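PDB 2PC1: acetyltransferase, GNAT family from Streptococcus agalactiae 2603V/R, which probably transfers an acyl group, most likely acetyl from acetyl-CoA as in other GNAT-family enzymes, to a substrate that is not established. Local coordinates for residues F132-G135 / L136-H140; N153-M156 / Q157-N161. All coordinates share one frame; numbering follows the deposited sequence. Where two conformers were deposited one is given.

Interaction 1: residues F132-G135 / L136-H140; sequences FLQG and LIEGH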
loop_
_atom_site.group_PDB
_atom_site.type_symbol
_atom_site.label_atom_id
_atom_site.label_comp_id
_atom_site.label_asym_id
_atom_site.label_seq_id
_atom_site.Cartn_x
_atom_site.Cartn_y
_atom_site.Cartn_z
ATOM N N PHE A 132 3.116 2.472 9.910
ATOM C CA PHE A 132 1.984 1.643 9.488
ATOM C C PHE A 132 2.449 0.441 8.715
ATOM O O PHE A 132 2.104 -0.699 9.047
ATOM C CB PHE A 132 1.019 2.497 8.680
ATOM C CG PHE A 132 -0.163 1.771 8.104
ATOM C CD1 PHE A 132 -0.971 0.985 8.893
ATOM C CD2 PHE A 132 -0.473 1.921 6.781
ATOM C CE1 PHE A 132 -2.114 0.376 8.359
ATOM C CE2 PHE A 132 -1.590 1.316 6.240
ATOM C CZ PHE A 132 -2.407 0.535 7.040
ATOM N N LEU A 133 3.269 0.665 7.687
ATOM C CA LEU A 133 3.703 -0.439 6.877
ATOM C C LEU A 133 4.636 -1.398 7.611
ATOM O O LEU A 133 4.515 -2.618 7.472
ATOM C CB LEU A 133 4.322 0.100 5.577
ATOM C CG LEU A 133 3.362 0.964 4.744
ATOM C CD1 LEU A 133 4.074 1.489 3.525
ATOM C CD2 LEU A 133 2.136 0.219 4.327
ATOM N N GLN A 134 5.536 -0.868 8.442
ATOM C CA GLN A 134 6.379 -1.700 9.276
ATOM C C GLN A 134 5.508 -2.555 10.200
ATOM O O GLN A 134 5.759 -3.747 10.399
ATOM C CB GLN A 134 7.365 -0.852 10.082
ATOM C CG GLN A 134 8.437 -1.687 10.749
ATOM C CD GLN A 134 9.530 -0.875 11.438
ATOM O OE1 GLN A 134 9.567 0.357 11.370
ATOM N NE2 GLN A 134 10.425 -1.584 12.123
ATOM N N GLY A 135 4.472 -1.944 10.773
ATOM C CA GLY A 135 3.520 -2.676 11.642
ATOM C C GLY A 135 2.779 -3.797 10.915
ATOM O O GLY A 135 2.649 -4.902 11.431
ATOM N N LEU A 136 2.344 -3.535 9.674
ATOM C CA LEU A 136 1.738 -4.595 8.845
ATOM C C LEU A 136 2.722 -5.717 8.566
ATOM O O LEU A 136 2.364 -6.886 8.623
ATOM C CB LEU A 136 1.250 -4.046 7.509
ATOM C CG LEU A 136 0.048 -3.116 7.592
ATOM C CD1 LEU A 136 -0.215 -2.523 6.213
ATOM C CD2 LEU A 136 -1.191 -3.848 8.121
ATOM N N ILE A 137 3.967 -5.366 8.279
ATOM C CA ILE A 137 4.992 -6.390 8.014
ATOM C C ILE A 137 5.257 -7.196 9.280
ATOM O O ILE A 137 5.336 -8.407 9.239
ATOM C CB ILE A 137 6.285 -5.740 7.500
ATOM C CG1 ILE A 137 6.043 -5.146 6.115
ATOM C CG2 ILE A 137 7.424 -6.774 7.450
ATOM C CD1 ILE A 137 7.058 -4.141 5.669
ATOM N N GLU A 138 5.381 -6.525 10.413
ATOM C CA GLU A 138 5.621 -7.248 11.677
ATOM C C GLU A 138 4.465 -8.170 12.016
ATOM O O GLU A 138 4.685 -9.284 12.495
ATOM C CB GLU A 138 5.852 -6.265 12.800
ATOM C CG GLU A 138 7.041 -5.333 12.574
ATOM C CD GLU A 138 8.318 -5.785 13.208
ATOM O OE1 GLU A 138 8.387 -6.950 13.666
ATOM O OE2 GLU A 138 9.255 -4.953 13.244
ATOM N N GLY A 139 3.247 -7.719 11.722
ATOM C CA GLY A 139 2.032 -8.450 12.056
ATOM C C GLY A 139 1.672 -9.617 11.164
ATOM O O GLY A 139 0.758 -10.370 11.467
ATOM N N HIS A 140 2.374 -9.788 10.045
ATOM C CA HIS A 140 2.081 -10.870 9.122
ATOM C C HIS A 140 3.286 -11.784 9.020
ATOM O O HIS A 140 4.426 -11.322 9.044
ATOM C CB HIS A 140 1.765 -10.319 7.738
ATOM C CG HIS A 140 0.401 -9.724 7.630
ATOM N ND1 HIS A 140 0.123 -8.431 8.012
ATOM C CD2 HIS A 140 -0.767 -10.250 7.186
ATOM C CE1 HIS A 140 -1.160 -8.182 7.791
ATOM N NE2 HIS A 140 -1.721 -9.269 7.286
#
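The helix 127-139 is the crossover of a beta-alpha-beta unit, and along its last turns Phe-132 and Leu-136, one turn apart, meet on the side that faces the sheet. Leu-136 lays its CD1 methyl over one face of the Phe-132 ring, a CH-pi contact 4.1 Å from the centroid and 18° off the ring normal, displaced toward the rim at CZ. The phenylalanine reaches this place because its CG stands anti to the backbone N (chi1 177°), which swings the ring forward along the helix. The same methyl touches Leu-133 CD2 at 4.1 Å, so one branch of Leu-136 fills the angle between two side chains of the preceding turn. Phe-132 also packs on Thr-84 and Ala-86 of strand 81-91, while Leu-133 and Leu-136 both rest on Phe-114 of strand 111-119.

On the solvent side Glu-138 N donates to Gln-134 O at 2.8 Å. The side chains of these two residues run alongside each other in the conformer given for Gln-134, which is one of two, so their pairing is doubtful. Regular i to i+4 backbone bonds continue up to Gly-139 N, which donates to Gly-135 O at 2.9 Å. Beyond it, His-140 turns its ring back so that ND1 donates to Leu-136 O at 2.8 Å, with the oxygen at the ring edge and nearly in its plane. Lys-184 NZ binds the carbonyl oxygens of Ile-137, Glu-138 and His-140. Such an amphipathic helix, its apolar face on the sheet, is the crossover of a beta-alpha-beta unit in the GNAT fold.

Interaction 2: residues N153-M156 / Q157-N161; sequences NVTM and QHILN. With SO4 (sulfate ion), chain C.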
loop_
_atom_site.group_PDB
_atom_site.type_symbol
_atom_site.label_atom_id
_atom_site.label_comp_id
_atom_site.label_asym_id
_atom_site.label_seq_id
_atom_site.Cartn_x
_atom_site.Cartn_y
_atom_site.Cartn_z
ATOM N N ASN A 153 6.058 8.406 -8.125
ATOM C CA ASN A 153 5.762 8.332 -6.682
ATOM C C ASN A 153 7.039 8.120 -5.877
ATOM O O ASN A 153 7.301 7.058 -5.307
ATOM C CB ASN A 153 4.679 7.321 -6.350
ATOM C CG ASN A 153 3.985 7.627 -5.039
ATOM O OD1 ASN A 153 4.588 8.212 -4.135
ATOM N ND2 ASN A 153 2.698 7.299 -4.947
ATOM N N VAL A 154 7.836 9.164 -5.872
ATOM C CA VAL A 154 9.130 9.104 -5.214
ATOM C C VAL A 154 8.922 8.942 -3.724
ATOM O O VAL A 154 9.739 8.288 -3.059
ATOM C CB VAL A 154 9.998 10.340 -5.568
ATOM C CG1 VAL A 154 11.251 10.404 -4.678
ATOM C CG2 VAL A 154 10.386 10.263 -7.015
ATOM N N THR A 155 7.835 9.481 -3.179
ATOM C CA THR A 155 7.571 9.335 -1.768
ATOM C C THR A 155 7.405 7.852 -1.408
ATOM O O THR A 155 7.966 7.367 -0.432
ATOM C CB THR A 155 6.335 10.131 -1.377
ATOM O OG1 THR A 155 6.594 11.524 -1.656
ATOM C CG2 THR A 155 5.975 9.931 0.106
HETATM N N MSE A 156 6.622 7.119 -2.203
HETATM C CA MSE A 156 6.444 5.710 -1.965
HETATM C C MSE A 156 7.718 4.929 -2.227
HETATM O O MSE A 156 8.038 4.003 -1.477
HETATM C CB MSE A 156 5.314 5.136 -2.809
HETATM C CG MSE A 156 4.951 3.708 -2.472
HETATM SE SE MSE A 156 4.431 3.428 -0.633
HETATM C CE MSE A 156 3.151 4.887 -0.386
ATOM N N GLN A 157 8.469 5.295 -3.256
ATOM C CA GLN A 157 9.769 4.634 -3.495
ATOM C C GLN A 157 10.631 4.785 -2.252
ATOM O O GLN A 157 11.325 3.856 -1.830
ATOM C CB GLN A 157 10.446 5.245 -4.685
ATOM C CG GLN A 157 9.693 4.949 -5.982
ATOM C CD GLN A 157 10.098 5.820 -7.116
ATOM O OE1 GLN A 157 11.246 6.176 -7.225
ATOM N NE2 GLN A 157 9.137 6.162 -7.991
ATOM N N HIS A 158 10.629 5.973 -1.689
ATOM C CA HIS A 158 11.466 6.247 -0.542
ATOM C C HIS A 158 11.057 5.394 0.656
ATOM O O HIS A 158 11.881 4.765 1.318
ATOM C CB HIS A 158 11.393 7.731 -0.191
ATOM C CG HIS A 158 12.254 8.085 0.972
ATOM N ND1 HIS A 158 13.608 8.275 0.855
ATOM C CD2 HIS A 158 11.968 8.201 2.291
ATOM C CE1 HIS A 158 14.121 8.516 2.047
ATOM N NE2 HIS A 158 13.141 8.487 2.937
ATOM N N ILE A 159 9.760 5.373 0.919
ATOM C CA ILE A 159 9.226 4.573 2.019
ATOM C C ILE A 159 9.605 3.091 1.858
ATOM O O ILE A 159 10.053 2.447 2.803
ATOM C CB ILE A 159 7.714 4.755 2.141
ATOM C CG1 ILE A 159 7.369 6.176 2.610
ATOM C CG2 ILE A 159 7.131 3.720 3.082
ATOM C CD1 ILE A 159 5.935 6.560 2.340
ATOM N N LEU A 160 9.439 2.562 0.650
ATOM C CA LEU A 160 9.760 1.154 0.416
ATOM C C LEU A 160 11.235 0.879 0.635
ATOM O O LEU A 160 11.603 -0.112 1.258
ATOM C CB LEU A 160 9.279 0.737 -0.966
ATOM C CG LEU A 160 7.745 0.758 -1.155
ATOM C CD1 LEU A 160 7.408 0.503 -2.601
ATOM C CD2 LEU A 160 7.054 -0.260 -0.245
ATOM N N ASN A 161 12.081 1.792 0.183
ATOM C CA ASN A 161 13.537 1.686 0.375
ATOM C C ASN A 161 13.840 1.671 1.875
ATOM O O ASN A 161 14.613 0.820 2.360
ATOM C CB ASN A 161 14.206 2.863 -0.350
ATOM C CG ASN A 161 15.683 2.892 -0.192
ATOM O OD1 ASN A 161 16.176 3.245 0.868
ATOM N ND2 ASN A 161 16.407 2.605 -1.273
HETATM S S SO4 C . 12.358 9.898 5.968
HETATM O O1 SO4 C . 12.817 11.286 6.078
HETATM O O2 SO4 C . 13.461 8.995 5.684
HETATM O O3 SO4 C . 11.684 9.504 7.218
HETATM O O4 SO4 C . 11.391 9.848 4.858
#
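Gln-157 folds back along the first turn of helix 154-162 and can be followed from the backbone to the amide. Its CB lies 3.5 Å from Val-154 O. With CG anti to its own carbonyl carbon (chi1 -67°), the chain heads toward the helix start, and CG comes to 3.3 Å from Asn-153 O, the oxygen that also accepts from Gln-157 N. CD continues past Val-154 CA, and OE1 lies near Val-154 CG2. At the tip, NE2 donates to His-150 O, with a weaker bond to Glu-151 O, so the amide ties the first turn to the loop before it.

Asn-153 is the N-cap. Its OD1 accepts from Met-156 N at 3.0 Å, the N-H approaching from above the amide plane, 49° out of it; its ND2 is held by Gln-51 OE1.

Farther along, the selenomethionine at Met-156 curls back on itself in one of its two conformers. In that conformer, and so with some doubt, its CG meets Leu-160 CD1 at 4.0 Å and its CE reaches toward Ile-159 CD1. Ile-159 CD1 also lies beside Thr-155 CG2, 4.0 Å away, the two side chains pointing the same way. Leu-160 rests on Cys-147 and Tyr-180 of the sheet, whereas Ile-159 packs on Ala-129 of helix 127-139.

The His-158 imidazole projects from the helix, and NE2 donates to sulfate O2 at 2.8 Å in an almost straight bond (178°), the oxygen lying at the ring edge in its plane. The sulfate, probably from the crystallisation liquor, is also bound by Lys-162 NZ. Taken together, this is an Asn N-capped helix start, set against the sheet of an acetyltransferase domain.

In the fold
Interactions 1 and 2 lie on successive helices, 127-139 and 154-162, joined through strand 144-149, with centres about 16 Å apart. They meet directly where Leu-133 CD1 of interaction 1 packs on Ile-159 CG2 of interaction 2 at 3.8 Å. Tyr-165, in the loop after the second helix, touches both Ile-137 and Leu-160 and so bridges the two contacts a second time. Arg-126, just before helix 127-139, lies against Thr-155, His-158 and Ile-159. In GNAT enzymes the loop leading into the helix equivalent to 127-139 commonly binds the pyrophosphate of acetyl-CoA; the sulfate is held by His-158 NE2 and Lys-162 NZ, on and at the end of helix 154-162.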